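Local atomic coordinates of putative major capsid protein (Cafeteriavirus-dependent mavirus, PDB entry 6G44), a protein that probably builds the outer shell of the virophage particle, its double jelly-roll subunits assembling as trimers into the capsid. Residues I320-S325 with N449-A454. Numbering follows the deposited sequence.
Sequences ILTTHS and NMQVQA
Ile320 opens an antiparallel pairing between 320-325, on an outermost strand, within this chain, of a four-stranded jelly-roll sheet, and 449-454. The Ile320 side chain crosses that of Gln453 obliquely, its CG2, anti to the backbone N, touching Gln453 CG at 3.7 Å. Leu321 forms a hydrogen-bonded pair with Ala454: Leu321 N donates to Ala454 O (3.0 Å) and Ala454 N to Leu321 O (2.8 Å), both nearly along the C=O axes, while the leucine side chain leads away to Leu470 of strand 464-482. Thr322 faces Gln453 as a non-hydrogen-bonded pair. With OG1 beside its own backbone N, the hydroxyl lies over the aliphatic part of Gln453, and a water joins Thr322 OG1 to Gln453 NE2; the methyl CG2 rests on CG of Gln451.

At Thr323 the regular pattern breaks. Thr323 N still reaches Val452 O (2.9 Å), but its carbonyl is taken by Gln451, whose extended chain brings NE2 to Thr323 O at 2.8 Å, in the plane of both groups. Thr323 OG1, in the crowded position between N and the carbonyl carbon (chi1 65°), accepts from Val452 N at 3.1 Å and donates to His324 O at 2.8 Å from above the carbonyl plane. Beyond this detour, Ser325 sets OG against CB of Asn449, and backbone pairing resumes between Met326 and Met450. Side-chain groups thus replace main-chain partners where strand 319-328 is interrupted, satisfying Val452 N and Thr323 O and fixing the rotation of the threonine hydroxyl.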
loop_
_atom_site.group_PDB
_atom_site.type_symbol
_atom_site.label_atom_id
_atom_site.label_comp_id
_atom_site.label_asym_id
_atom_site.label_seq_id
_atom_site.Cartn_x
_atom_site.Cartn_y
_atom_site.Cartn_z
ATOM N N ILE C 320 -4.550 -34.238 16.582
ATOM C CA ILE C 320 -5.971 -33.999 16.334
ATOM C C ILE C 320 -6.667 -33.598 17.612
ATOM O O ILE C 320 -6.475 -34.213 18.682
ATOM C CB ILE C 320 -6.659 -35.249 15.723
ATOM C CG1 ILE C 320 -5.933 -35.693 14.443
ATOM C CG2 ILE C 320 -8.141 -34.982 15.470
ATOM C CD1 ILE C 320 -6.347 -37.039 13.870
ATOM N N LEU C 321 -7.514 -32.587 17.511
ATOM C CA LEU C 321 -8.394 -32.208 18.612
ATOM C C LEU C 321 -9.778 -32.023 18.027
ATOM O O LEU C 321 -9.936 -31.491 16.919
ATOM C CB LEU C 321 -7.924 -30.924 19.296
ATOM C CG LEU C 321 -6.738 -30.989 20.254
ATOM C CD1 LEU C 321 -6.249 -29.606 20.667
ATOM C CD2 LEU C 321 -7.142 -31.792 21.493
ATOM N N THR C 322 -10.792 -32.460 18.780
ATOM C CA THR C 322 -12.174 -32.315 18.382
ATOM C C THR C 322 -12.985 -31.739 19.537
ATOM O O THR C 322 -12.990 -32.307 20.637
ATOM C CB THR C 322 -12.793 -33.675 17.973
ATOM O OG1 THR C 322 -11.985 -34.300 16.958
ATOM C CG2 THR C 322 -14.190 -33.499 17.441
ATOM N N THR C 323 -13.704 -30.641 19.290
ATOM C CA THR C 323 -14.541 -30.056 20.330
ATOM C C THR C 323 -15.641 -31.032 20.716
ATOM O O THR C 323 -16.019 -31.904 19.947
ATOM C CB THR C 323 -15.242 -28.747 19.892
ATOM O OG1 THR C 323 -16.177 -29.011 18.845
ATOM C CG2 THR C 323 -14.223 -27.686 19.453
ATOM N N HIS C 324 -16.172 -30.847 21.916
ATOM C CA HIS C 324 -17.457 -31.427 22.248
ATOM C C HIS C 324 -18.502 -30.746 21.363
ATOM O O HIS C 324 -18.215 -29.715 20.708
ATOM C CB HIS C 324 -17.758 -31.209 23.726
ATOM C CG HIS C 324 -16.765 -31.860 24.639
ATOM N ND1 HIS C 324 -16.470 -33.205 24.572
ATOM C CD2 HIS C 324 -15.976 -31.350 25.614
ATOM C CE1 HIS C 324 -15.554 -33.500 25.481
ATOM N NE2 HIS C 324 -15.238 -32.391 26.126
ATOM N N SER C 325 -19.710 -31.293 21.292
ATOM C CA SER C 325 -20.780 -30.660 20.529
ATOM C C SER C 325 -21.088 -29.310 21.146
ATOM O O SER C 325 -21.186 -29.189 22.365
ATOM C CB SER C 325 -22.035 -31.559 20.466
ATOM O OG SER C 325 -23.040 -30.983 19.656
ATOM N N ASN C 449 -26.276 -27.484 16.202
ATOM C CA ASN C 449 -25.178 -28.089 16.950
ATOM C C ASN C 449 -23.979 -28.218 16.027
ATOM O O ASN C 449 -24.134 -28.644 14.896
ATOM C CB ASN C 449 -25.573 -29.462 17.484
ATOM C CG ASN C 449 -26.772 -29.399 18.419
ATOM O OD1 ASN C 449 -26.777 -28.647 19.387
ATOM N ND2 ASN C 449 -27.789 -30.188 18.124
ATOM N N MET C 450 -22.810 -27.779 16.494
ATOM C CA MET C 450 -21.571 -27.836 15.715
ATOM C C MET C 450 -20.482 -28.588 16.478
ATOM O O MET C 450 -20.338 -28.444 17.678
ATOM C CB MET C 450 -21.097 -26.413 15.389
ATOM C CG MET C 450 -19.811 -26.358 14.556
ATOM S SD MET C 450 -19.163 -24.681 14.266
ATOM C CE MET C 450 -20.176 -24.248 12.896
ATOM N N GLN C 451 -19.655 -29.323 15.731
ATOM C CA GLN C 451 -18.455 -29.916 16.252
ATOM C C GLN C 451 -17.335 -29.608 15.250
ATOM O O GLN C 451 -17.556 -29.649 14.042
ATOM C CB GLN C 451 -18.652 -31.432 16.390
ATOM C CG GLN C 451 -17.535 -32.178 17.094
ATOM C CD GLN C 451 -17.990 -33.555 17.570
ATOM O OE1 GLN C 451 -18.556 -34.323 16.799
ATOM N NE2 GLN C 451 -17.757 -33.857 18.839
ATOM N N VAL C 452 -16.164 -29.276 15.782
ATOM C CA VAL C 452 -14.983 -28.933 14.965
ATOM C C VAL C 452 -13.831 -29.862 15.307
ATOM O O VAL C 452 -13.452 -29.960 16.462
ATOM C CB VAL C 452 -14.579 -27.464 15.216
ATOM C CG1 VAL C 452 -13.270 -27.114 14.512
ATOM C CG2 VAL C 452 -15.705 -26.540 14.748
ATOM N N GLN C 453 -13.270 -30.509 14.282
ATOM C CA GLN C 453 -12.045 -31.307 14.396
ATOM C C GLN C 453 -10.929 -30.532 13.682
ATOM O O GLN C 453 -11.131 -30.135 12.538
ATOM C CB GLN C 453 -12.249 -32.656 13.714
ATOM C CG GLN C 453 -11.002 -33.527 13.655
ATOM C CD GLN C 453 -11.125 -34.672 12.684
ATOM O OE1 GLN C 453 -10.658 -34.589 11.552
ATOM N NE2 GLN C 453 -11.816 -35.733 13.106
ATOM N N ALA C 454 -9.808 -30.316 14.351
ATOM C CA ALA C 454 -8.636 -29.681 13.742
ATOM C C ALA C 454 -7.469 -30.646 13.813
ATOM O O ALA C 454 -7.217 -31.206 14.880
ATOM C CB ALA C 454 -8.264 -28.403 14.477
HETATM O O HOH W 1 -13.257 -36.103 15.352
#